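Local coordinates for protein putative glycosyl hydrolase (Parabacteroides distasonis, PDB 4QHZ) that probably hydrolyses glycosidic substrates, perhaps 3-keto-disaccharides, and holds a magnesium ion in a concanavalin-like beta-sandwich, at residues C[114-119]-C[135-140]; C[125-130]-C[181-186]; C[129-134]-C[166-171]. One frame throughout, in Å; residues are numbered along the deposited sequence.

Interaction 1 of 3, residues C[114-119]-C[135-140]. With MG (magnesium ion), chain I.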
loop_
_atom_site.group_PDB
_atom_site.type_symbol
_atom_site.label_atom_id
_atom_site.label_comp_id
_atom_site.label_asym_id
_atom_site.label_seq_id
_atom_site.Cartn_x
_atom_site.Cartn_y
_atom_site.Cartn_z
ATOM N N GLN C 114 -20.773 -0.872 -25.936
ATOM C CA GLN C 114 -20.836 -2.038 -25.052
ATOM C C GLN C 114 -21.497 -3.268 -25.683
ATOM O O GLN C 114 -21.478 -4.342 -25.076
ATOM C CB GLN C 114 -21.583 -1.690 -23.757
ATOM C CG GLN C 114 -20.914 -0.603 -22.928
ATOM C CD GLN C 114 -19.627 -1.075 -22.259
ATOM O OE1 GLN C 114 -19.620 -2.076 -21.544
ATOM N NE2 GLN C 114 -18.539 -0.341 -22.471
ATOM N N SER C 115 -22.053 -3.131 -26.888
ATOM C CA SER C 115 -22.740 -4.243 -27.546
ATOM C C SER C 115 -21.918 -4.860 -28.681
ATOM O O SER C 115 -22.476 -5.310 -29.675
ATOM C CB SER C 115 -24.097 -3.764 -28.071
ATOM O OG SER C 115 -24.903 -3.314 -27.004
ATOM N N ARG C 116 -20.598 -4.890 -28.520
ATOM C CA ARG C 116 -19.710 -5.411 -29.546
ATOM C C ARG C 116 -18.636 -6.304 -28.929
ATOM O O ARG C 116 -17.571 -5.829 -28.537
ATOM C CB ARG C 116 -19.060 -4.261 -30.322
ATOM C CG ARG C 116 -18.318 -4.692 -31.582
ATOM C CD ARG C 116 -17.362 -3.598 -32.031
ATOM N NE ARG C 116 -16.558 -3.964 -33.196
ATOM C CZ ARG C 116 -16.954 -3.889 -34.464
ATOM N NH1 ARG C 116 -18.178 -3.488 -34.779
ATOM N NH2 ARG C 116 -16.116 -4.232 -35.430
ATOM N N GLY C 117 -18.920 -7.601 -28.856
ATOM C CA GLY C 117 -17.975 -8.553 -28.293
ATOM C C GLY C 117 -17.796 -8.411 -26.790
ATOM O O GLY C 117 -16.690 -8.580 -26.274
ATOM N N ASN C 118 -18.888 -8.113 -26.089
ATOM C CA ASN C 118 -18.856 -7.928 -24.638
ATOM C C ASN C 118 -18.875 -9.261 -23.907
ATOM O O ASN C 118 -19.797 -10.060 -24.078
ATOM C CB ASN C 118 -20.039 -7.064 -24.179
ATOM C CG ASN C 118 -19.885 -6.533 -22.753
ATOM O OD1 ASN C 118 -19.206 -7.123 -21.903
ATOM N ND2 ASN C 118 -20.525 -5.405 -22.485
ATOM N N SER C 119 -17.834 -9.500 -23.114
ATOM C CA SER C 119 -17.834 -10.555 -22.115
ATOM C C SER C 119 -17.147 -9.981 -20.888
ATOM O O SER C 119 -17.161 -8.768 -20.685
ATOM C CB SER C 119 -17.134 -11.813 -22.632
ATOM O OG SER C 119 -17.200 -12.868 -21.679
ATOM N N TYR C 135 -11.347 -2.464 -30.756
ATOM C CA TYR C 135 -10.587 -2.179 -31.959
ATOM C C TYR C 135 -11.452 -1.318 -32.873
ATOM O O TYR C 135 -12.406 -1.808 -33.483
ATOM C CB TYR C 135 -10.150 -3.469 -32.656
ATOM C CG TYR C 135 -9.120 -3.258 -33.747
ATOM C CD1 TYR C 135 -7.763 -3.177 -33.447
ATOM C CD2 TYR C 135 -9.505 -3.134 -35.082
ATOM C CE1 TYR C 135 -6.818 -2.982 -34.444
ATOM C CE2 TYR C 135 -8.567 -2.934 -36.083
ATOM C CZ TYR C 135 -7.227 -2.864 -35.758
ATOM O OH TYR C 135 -6.295 -2.668 -36.749
ATOM N N ASN C 136 -11.124 -0.027 -32.948
ATOM C CA ASN C 136 -11.931 0.955 -33.680
ATOM C C ASN C 136 -13.406 0.930 -33.254
ATOM O O ASN C 136 -14.309 0.931 -34.087
ATOM C CB ASN C 136 -11.796 0.758 -35.199
ATOM C CG ASN C 136 -10.387 1.020 -35.697
ATOM O OD1 ASN C 136 -9.734 1.972 -35.269
ATOM N ND2 ASN C 136 -9.908 0.174 -36.598
ATOM N N ASN C 137 -13.632 0.898 -31.944
ATOM C CA ASN C 137 -14.978 0.953 -31.389
ATOM C C ASN C 137 -14.960 1.757 -30.096
ATOM O O ASN C 137 -14.639 1.217 -29.031
ATOM C CB ASN C 137 -15.514 -0.455 -31.149
ATOM C CG ASN C 137 -16.841 -0.462 -30.402
ATOM O OD1 ASN C 137 -17.778 0.261 -30.757
ATOM N ND2 ASN C 137 -16.931 -1.291 -29.360
ATOM N N PRO C 138 -15.276 3.054 -30.180
ATOM C CA PRO C 138 -15.295 3.850 -28.952
ATOM C C PRO C 138 -16.444 3.461 -28.007
ATOM O O PRO C 138 -17.477 2.956 -28.446
ATOM C CB PRO C 138 -15.466 5.289 -29.455
ATOM C CG PRO C 138 -16.025 5.170 -30.824
ATOM C CD PRO C 138 -15.583 3.853 -31.380
ATOM N N THR C 139 -16.223 3.671 -26.715
ATOM C CA THR C 139 -17.237 3.450 -25.697
ATOM C C THR C 139 -16.856 4.290 -24.480
ATOM O O THR C 139 -15.881 5.047 -24.532
ATOM C CB THR C 139 -17.361 1.953 -25.331
ATOM O OG1 THR C 139 -18.499 1.743 -24.483
ATOM C CG2 THR C 139 -16.089 1.441 -24.622
ATOM N N TYR C 140 -17.609 4.181 -23.392
ATOM C CA TYR C 140 -17.226 4.917 -22.178
ATOM C C TYR C 140 -15.948 4.296 -21.620
ATOM O O TYR C 140 -15.835 3.067 -21.511
ATOM C CB TYR C 140 -18.351 4.996 -21.130
ATOM C CG TYR C 140 -19.153 3.746 -20.829
ATOM C CD1 TYR C 140 -20.326 3.467 -21.517
ATOM C CD2 TYR C 140 -18.783 2.888 -19.793
ATOM C CE1 TYR C 140 -21.084 2.340 -21.226
ATOM C CE2 TYR C 140 -19.536 1.762 -19.492
ATOM C CZ TYR C 140 -20.687 1.497 -20.204
ATOM O OH TYR C 140 -21.444 0.396 -19.906
HETATM MG MG MG I . -18.596 -7.252 -19.937
HETATM O O HOH W 1 -13.196 -4.180 -34.417
HETATM O O HOH W 2 -19.574 -5.830 -19.010
#
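Gln114 and Thr139 are joined by the one direct hydrogen bond between 114-119 and 135-140: NE2 of Gln114 donates to OG1 of Thr139 over 2.9 Å, with an N-H...O angle of 167° and the hydroxyl close to the amide plane. The torsion of Thr139 that sets OG1 anti to its backbone N (chi1 -171°) turns the hydroxyl to this donor, and the same oxygen is also hydrogen-bonded to Ser113.

The amide of Gln114 also lies over one face of the Tyr140 ring. The two planes are 20° apart, and NE2 sits 3.6 Å from CZ of Tyr140, displaced toward the rim, so this is a stack of amide on ring. A bend at chi2 folds the glutamine back over the ring, while CG of Gln114 comes within 3.2 Å of OH of Tyr140. That hydroxyl is hydrogen-bonded to Tyr149.

Both segments are loops flanking the strands 119-123 and 127-131 of one sheet in this concanavalin-like sandwich, and the first loop runs directly into the magnesium site. The magnesium ion is bound by OD1 of Asn118 at 2.1 Å and by the carbonyl O of Ser119 at 2.2 Å; Glu128, Gln130, Gln227 and a water complete the sphere. The other arm of the Asn118 amide, ND2, donates to O of Gln114 on a lone pair of that carbonyl, which fixes the rotation of the metal-binding amide.

Farther along, the contact is van der Waals. CD of Arg116 rests 3.6 Å from ND2 of Asn137, the two side chains running alongside with opposite headings. This ND2 donates to the backbone O of Asp133, whose carboxylate salt-bridges Arg116. The guanidinium is also hydrogen-bonded to Gly111, and a water accepts from NH2 of Arg116 and donates to O of Tyr135.

Interaction 2 of 3, residues C[125-130]-C[181-186]. With MG (magnesium ion), chain I.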
loop_
_atom_site.group_PDB
_atom_site.type_symbol
_atom_site.label_atom_id
_atom_site.label_comp_id
_atom_site.label_asym_id
_atom_site.label_seq_id
_atom_site.Cartn_x
_atom_site.Cartn_y
_atom_site.Cartn_z
ATOM N N GLY C 125 -15.975 -13.995 -8.709
ATOM C CA GLY C 125 -17.388 -13.799 -9.018
ATOM C C GLY C 125 -17.929 -12.413 -8.717
ATOM O O GLY C 125 -19.121 -12.190 -8.870
HETATM N N MSE C 126 -17.070 -11.475 -8.306
HETATM C CA MSE C 126 -17.536 -10.153 -7.843
HETATM C C MSE C 126 -17.026 -8.979 -8.649
HETATM O O MSE C 126 -17.698 -7.956 -8.726
HETATM C CB MSE C 126 -17.072 -9.885 -6.412
HETATM C CG MSE C 126 -17.390 -10.987 -5.410
HETATM SE SE MSE C 126 -19.323 -11.231 -5.241
HETATM C CE MSE C 126 -19.652 -9.950 -3.773
ATOM N N TYR C 127 -15.842 -9.099 -9.246
ATOM C CA TYR C 127 -15.146 -7.939 -9.801
ATOM C C TYR C 127 -14.797 -8.145 -11.277
ATOM O O TYR C 127 -13.866 -8.886 -11.601
ATOM C CB TYR C 127 -13.882 -7.647 -8.977
ATOM C CG TYR C 127 -14.092 -7.717 -7.477
ATOM C CD1 TYR C 127 -14.946 -6.825 -6.833
ATOM C CD2 TYR C 127 -13.439 -8.670 -6.701
ATOM C CE1 TYR C 127 -15.148 -6.883 -5.467
ATOM C CE2 TYR C 127 -13.637 -8.730 -5.328
ATOM C CZ TYR C 127 -14.494 -7.836 -4.717
ATOM O OH TYR C 127 -14.696 -7.895 -3.360
ATOM N N GLU C 128 -15.522 -7.475 -12.170
ATOM C CA GLU C 128 -15.360 -7.713 -13.609
ATOM C C GLU C 128 -14.141 -7.013 -14.207
ATOM O O GLU C 128 -14.007 -5.794 -14.116
ATOM C CB GLU C 128 -16.593 -7.272 -14.417
ATOM C CG GLU C 128 -16.486 -7.657 -15.897
ATOM C CD GLU C 128 -17.652 -7.202 -16.759
ATOM O OE1 GLU C 128 -18.465 -6.372 -16.298
ATOM O OE2 GLU C 128 -17.747 -7.680 -17.919
ATOM N N VAL C 129 -13.273 -7.805 -14.830
ATOM C CA VAL C 129 -12.306 -7.298 -15.785
ATOM C C VAL C 129 -12.992 -7.352 -17.141
ATOM O O VAL C 129 -13.291 -8.433 -17.648
ATOM C CB VAL C 129 -11.008 -8.127 -15.816
ATOM C CG1 VAL C 129 -10.012 -7.520 -16.800
ATOM C CG2 VAL C 129 -10.398 -8.222 -14.425
ATOM N N GLN C 130 -13.255 -6.183 -17.717
ATOM C CA GLN C 130 -14.058 -6.086 -18.931
ATOM C C GLN C 130 -13.373 -6.739 -20.129
ATOM O O GLN C 130 -12.165 -6.608 -20.321
ATOM C CB GLN C 130 -14.372 -4.619 -19.247
ATOM C CG GLN C 130 -15.138 -4.367 -20.544
ATOM C CD GLN C 130 -16.592 -4.829 -20.494
ATOM O OE1 GLN C 130 -16.880 -5.999 -20.230
ATOM N NE2 GLN C 130 -17.520 -3.904 -20.752
ATOM N N GLY C 181 -18.475 -6.556 8.165
ATOM C CA GLY C 181 -18.754 -6.729 6.741
ATOM C C GLY C 181 -18.079 -5.727 5.820
ATOM O O GLY C 181 -18.123 -5.898 4.601
ATOM N N SER C 182 -17.459 -4.690 6.381
ATOM C CA SER C 182 -16.714 -3.719 5.583
ATOM C C SER C 182 -15.349 -4.273 5.187
ATOM O O SER C 182 -14.876 -5.261 5.760
ATOM C CB SER C 182 -16.529 -2.410 6.351
ATOM O OG SER C 182 -15.791 -2.614 7.545
ATOM N N TYR C 183 -14.723 -3.647 4.198
ATOM C CA TYR C 183 -13.399 -4.061 3.760
ATOM C C TYR C 183 -12.376 -3.783 4.837
ATOM O O TYR C 183 -12.333 -2.686 5.385
ATOM C CB TYR C 183 -12.970 -3.330 2.481
ATOM C CG TYR C 183 -13.514 -3.913 1.199
ATOM C CD1 TYR C 183 -13.057 -5.136 0.710
ATOM C CD2 TYR C 183 -14.465 -3.224 0.454
ATOM C CE1 TYR C 183 -13.549 -5.660 -0.473
ATOM C CE2 TYR C 183 -14.967 -3.740 -0.726
ATOM C CZ TYR C 183 -14.509 -4.952 -1.189
ATOM O OH TYR C 183 -15.016 -5.449 -2.370
ATOM N N ARG C 184 -11.546 -4.780 5.126
ATOM C CA ARG C 184 -10.343 -4.580 5.926
ATOM C C ARG C 184 -9.189 -4.222 4.992
ATOM O O ARG C 184 -8.466 -3.253 5.218
ATOM C CB ARG C 184 -10.031 -5.834 6.735
ATOM C CG ARG C 184 -8.739 -5.775 7.532
ATOM C CD ARG C 184 -8.544 -7.039 8.341
ATOM N NE ARG C 184 -7.289 -6.991 9.089
ATOM C CZ ARG C 184 -6.086 -7.275 8.587
ATOM N NH1 ARG C 184 -5.935 -7.664 7.315
ATOM N NH2 ARG C 184 -5.016 -7.176 9.375
ATOM N N THR C 185 -9.007 -5.038 3.957
ATOM C CA THR C 185 -8.114 -4.714 2.859
ATOM C C THR C 185 -8.876 -4.909 1.563
ATOM O O THR C 185 -9.628 -5.873 1.417
ATOM C CB THR C 185 -6.849 -5.593 2.846
ATOM O OG1 THR C 185 -7.220 -6.976 2.821
ATOM C CG2 THR C 185 -5.994 -5.319 4.075
ATOM N N HIS C 186 -8.700 -3.980 0.633
ATOM C CA HIS C 186 -9.368 -4.062 -0.655
ATOM C C HIS C 186 -8.647 -5.049 -1.551
ATOM O O HIS C 186 -7.470 -5.333 -1.338
ATOM C CB HIS C 186 -9.406 -2.695 -1.320
ATOM C CG HIS C 186 -10.323 -1.732 -0.643
ATOM N ND1 HIS C 186 -11.541 -1.375 -1.176
ATOM C CD2 HIS C 186 -10.219 -1.078 0.536
ATOM C CE1 HIS C 186 -12.145 -0.532 -0.358
ATOM N NE2 HIS C 186 -11.360 -0.330 0.685
HETATM MG MG MG I . -18.596 -7.252 -19.937
HETATM O O HOH W 2 -19.574 -5.830 -19.010
#
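The ring of Tyr127 carries CB of its neighbour Met126, a selenomethionine, 3.5 Å above its centre, whereas the ring of Tyr183 has ND1 of His186 over one face, offset toward the rim. At the edge of the Tyr183 ring, in its plane, lies OH of Tyr127. The two phenols point at one another from their separate backbones and meet through their hydroxyls, OH of Tyr127 and OH of Tyr183 lying 2.7 Å apart in a hydrogen bond that either could donate. Tyr127 has its CG anti to the carbonyl carbon (chi1 -44°), which carries the ring out across the gap between the backbones; OH of Tyr127 is hydrogen-bonded to His219 as well. A phenylalanine in place of Tyr127 would probably leave both the Tyr183 hydroxyl and His219 without this polar partner.

On the far side of the same strand, OE2 of Glu128 and OE1 of Gln130 bind the magnesium ion. A classic beta bulge, in which Met126 and Tyr127 both face Leu123, marks the start of strand 127-131. Pro175 of strand 165-177 packs against both tyrosines, and the second segment turns its corner at Arg184 just before strand 185-193.

Interaction 3 of 3, residues C[129-134]-C[166-171]. With MG (magnesium ion), chain I; EDO (1,2-ethanediol), chain H.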
loop_
_atom_site.group_PDB
_atom_site.type_symbol
_atom_site.label_atom_id
_atom_site.label_comp_id
_atom_site.label_asym_id
_atom_site.label_seq_id
_atom_site.Cartn_x
_atom_site.Cartn_y
_atom_site.Cartn_z
ATOM N N VAL C 129 -13.273 -7.805 -14.830
ATOM C CA VAL C 129 -12.306 -7.298 -15.785
ATOM C C VAL C 129 -12.992 -7.352 -17.141
ATOM O O VAL C 129 -13.291 -8.433 -17.648
ATOM C CB VAL C 129 -11.008 -8.127 -15.816
ATOM C CG1 VAL C 129 -10.012 -7.520 -16.800
ATOM C CG2 VAL C 129 -10.398 -8.222 -14.425
ATOM N N GLN C 130 -13.255 -6.183 -17.717
ATOM C CA GLN C 130 -14.058 -6.086 -18.931
ATOM C C GLN C 130 -13.373 -6.739 -20.129
ATOM O O GLN C 130 -12.165 -6.608 -20.321
ATOM C CB GLN C 130 -14.372 -4.619 -19.247
ATOM C CG GLN C 130 -15.138 -4.367 -20.544
ATOM C CD GLN C 130 -16.592 -4.829 -20.494
ATOM O OE1 GLN C 130 -16.880 -5.999 -20.230
ATOM N NE2 GLN C 130 -17.520 -3.904 -20.752
ATOM N N VAL C 131 -14.174 -7.461 -20.905
ATOM C CA VAL C 131 -13.784 -7.947 -22.212
ATOM C C VAL C 131 -14.728 -7.323 -23.236
ATOM O O VAL C 131 -15.947 -7.336 -23.060
ATOM C CB VAL C 131 -13.843 -9.483 -22.276
ATOM C CG1 VAL C 131 -13.755 -9.980 -23.717
ATOM C CG2 VAL C 131 -12.730 -10.074 -21.424
ATOM N N LEU C 132 -14.156 -6.748 -24.291
ATOM C CA LEU C 132 -14.926 -6.008 -25.288
ATOM C C LEU C 132 -14.077 -5.789 -26.529
ATOM O O LEU C 132 -12.849 -5.672 -26.434
ATOM C CB LEU C 132 -15.366 -4.661 -24.720
ATOM C CG LEU C 132 -16.394 -3.835 -25.486
ATOM C CD1 LEU C 132 -17.735 -4.553 -25.575
ATOM C CD2 LEU C 132 -16.563 -2.483 -24.812
ATOM N N ASP C 133 -14.714 -5.741 -27.698
ATOM C CA ASP C 133 -13.993 -5.361 -28.902
ATOM C C ASP C 133 -13.863 -3.847 -28.971
ATOM O O ASP C 133 -14.785 -3.158 -29.410
ATOM C CB ASP C 133 -14.667 -5.869 -30.177
ATOM C CG ASP C 133 -13.844 -5.552 -31.418
ATOM O OD1 ASP C 133 -12.647 -5.238 -31.271
ATOM O OD2 ASP C 133 -14.389 -5.611 -32.540
ATOM N N CYS C 134 -12.706 -3.337 -28.562
ATOM C CA CYS C 134 -12.439 -1.906 -28.645
ATOM C C CYS C 134 -11.437 -1.575 -29.764
ATOM O O CYS C 134 -10.772 -0.530 -29.734
ATOM C CB CYS C 134 -11.967 -1.397 -27.283
ATOM S SG CYS C 134 -13.326 -1.290 -26.107
ATOM N N ASN C 166 -6.442 -11.917 -28.200
ATOM C CA ASN C 166 -6.066 -10.966 -27.158
ATOM C C ASN C 166 -5.709 -11.712 -25.890
ATOM O O ASN C 166 -6.503 -12.509 -25.395
ATOM C CB ASN C 166 -7.192 -9.975 -26.901
ATOM C CG ASN C 166 -7.379 -9.015 -28.051
ATOM O OD1 ASN C 166 -6.629 -8.049 -28.190
ATOM N ND2 ASN C 166 -8.352 -9.296 -28.906
ATOM N N VAL C 167 -4.508 -11.465 -25.390
ATOM C CA VAL C 167 -3.940 -12.246 -24.302
ATOM C C VAL C 167 -4.027 -11.470 -23.001
ATOM O O VAL C 167 -3.501 -10.366 -22.908
ATOM C CB VAL C 167 -2.467 -12.585 -24.591
ATOM C CG1 VAL C 167 -1.860 -13.379 -23.445
ATOM C CG2 VAL C 167 -2.348 -13.355 -25.895
ATOM N N TYR C 168 -4.701 -12.044 -22.006
ATOM C CA TYR C 168 -4.732 -11.470 -20.667
ATOM C C TYR C 168 -3.841 -12.270 -19.725
ATOM O O TYR C 168 -3.907 -13.504 -19.690
ATOM C CB TYR C 168 -6.148 -11.455 -20.081
ATOM C CG TYR C 168 -7.071 -10.300 -20.451
ATOM C CD1 TYR C 168 -6.653 -9.220 -21.225
ATOM C CD2 TYR C 168 -8.376 -10.283 -19.967
ATOM C CE1 TYR C 168 -7.525 -8.174 -21.524
ATOM C CE2 TYR C 168 -9.244 -9.250 -20.252
ATOM C CZ TYR C 168 -8.815 -8.191 -21.023
ATOM O OH TYR C 168 -9.707 -7.174 -21.304
ATOM N N ASP C 169 -3.012 -11.555 -18.970
ATOM C CA ASP C 169 -2.355 -12.102 -17.785
ATOM C C ASP C 169 -2.794 -11.252 -16.605
ATOM O O ASP C 169 -2.713 -10.024 -16.653
ATOM C CB ASP C 169 -0.839 -12.116 -17.953
ATOM C CG ASP C 169 -0.376 -13.228 -18.875
ATOM O OD1 ASP C 169 -0.545 -14.406 -18.500
ATOM O OD2 ASP C 169 0.122 -12.937 -19.987
ATOM N N ILE C 170 -3.287 -11.914 -15.561
ATOM C CA ILE C 170 -3.960 -11.252 -14.451
ATOM C C ILE C 170 -3.365 -11.733 -13.130
ATOM O O ILE C 170 -3.230 -12.935 -12.918
ATOM C CB ILE C 170 -5.468 -11.549 -14.471
ATOM C CG1 ILE C 170 -6.110 -10.914 -15.710
ATOM C CG2 ILE C 170 -6.134 -11.051 -13.196
ATOM C CD1 ILE C 170 -7.534 -11.368 -15.988
ATOM N N ILE C 171 -2.987 -10.790 -12.272
ATOM C CA ILE C 171 -2.481 -11.104 -10.945
ATOM C C ILE C 171 -3.422 -10.457 -9.946
ATOM O O ILE C 171 -3.627 -9.244 -9.994
ATOM C CB ILE C 171 -1.047 -10.591 -10.730
ATOM C CG1 ILE C 171 -0.127 -11.079 -11.857
ATOM C CG2 ILE C 171 -0.524 -11.040 -9.366
ATOM C CD1 ILE C 171 1.265 -10.473 -11.828
HETATM MG MG MG I . -18.596 -7.252 -19.937
HETATM C C1 EDO H . 3.119 -11.079 -20.076
HETATM O O1 EDO H . 1.728 -10.928 -20.382
HETATM C C2 EDO H . 3.316 -12.399 -19.347
HETATM O O2 EDO H . 4.641 -12.453 -18.807
HETATM O O HOH W 2 -19.574 -5.830 -19.010
#
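Across the interior of the beta-sandwich, strand 127-131 of the sheet that carries the magnesium site faces strand 165-177 of the other sheet. The short segments 129-131 and 166-171 run antiparallel, at 174°, with their axes 10.9 Å apart at closest approach. That spacing is too wide for backbone pairing, and it is Tyr168 that spans it.

CG of Tyr168 stands anti to the carbonyl carbon (chi1 -84°), and the ring reaches over to the opposite strand, where OH of Tyr168 donates to O of Gln130 over 2.7 Å. The acceptor lies at the edge of the ring, in its plane, and the donor in turn lies in the carbonyl plane, with a C=O...O angle of 158°. Two valines close on CE2 of the same ring: CG1 of Val129 at 3.9 Å and CG2 of Val131 at 3.8 Å. Ile121 of strand 119-123 and Ile101 of strand 97-104 also touch the tyrosine, placing it between the sheets.

The side chain of Gln130 points the other way. Its chain bends at chi2 toward the metal, its polar end also has Gly143 as a partner, and N of Val131 makes a weak hydrogen bond to OE1 of Gln130.

All four touching residues are buried, so the phenol brings a polar group into a buried, mainly apolar setting and satisfies it there with a main-chain carbonyl. Because that carbonyl belongs to a metal ligand, the bond probably helps to position the Gln130 backbone behind the magnesium site.

All three contacts are buried, but they sit at different depths: interaction 3 lies closest to the centre of the chain, between the two sheets, while interactions 1 and 2 are farther out, among loops and strand ends. Interactions 2 and 3 share Val129 and Gln130; Tyr127 reaches out from strand 127-131 in interaction 2, whereas in interaction 3 a tyrosine of the larger sheet reaches in to that strand. Interaction 1 is tied to 129-134 by the salt bridge of Arg116 with Asp133. Its chemistry is amide-rich, whereas a tyrosine hydroxyl supplies the central bond in the other two, with apolar contacts beside it in interaction 3. Magnesium ligands occur in all three.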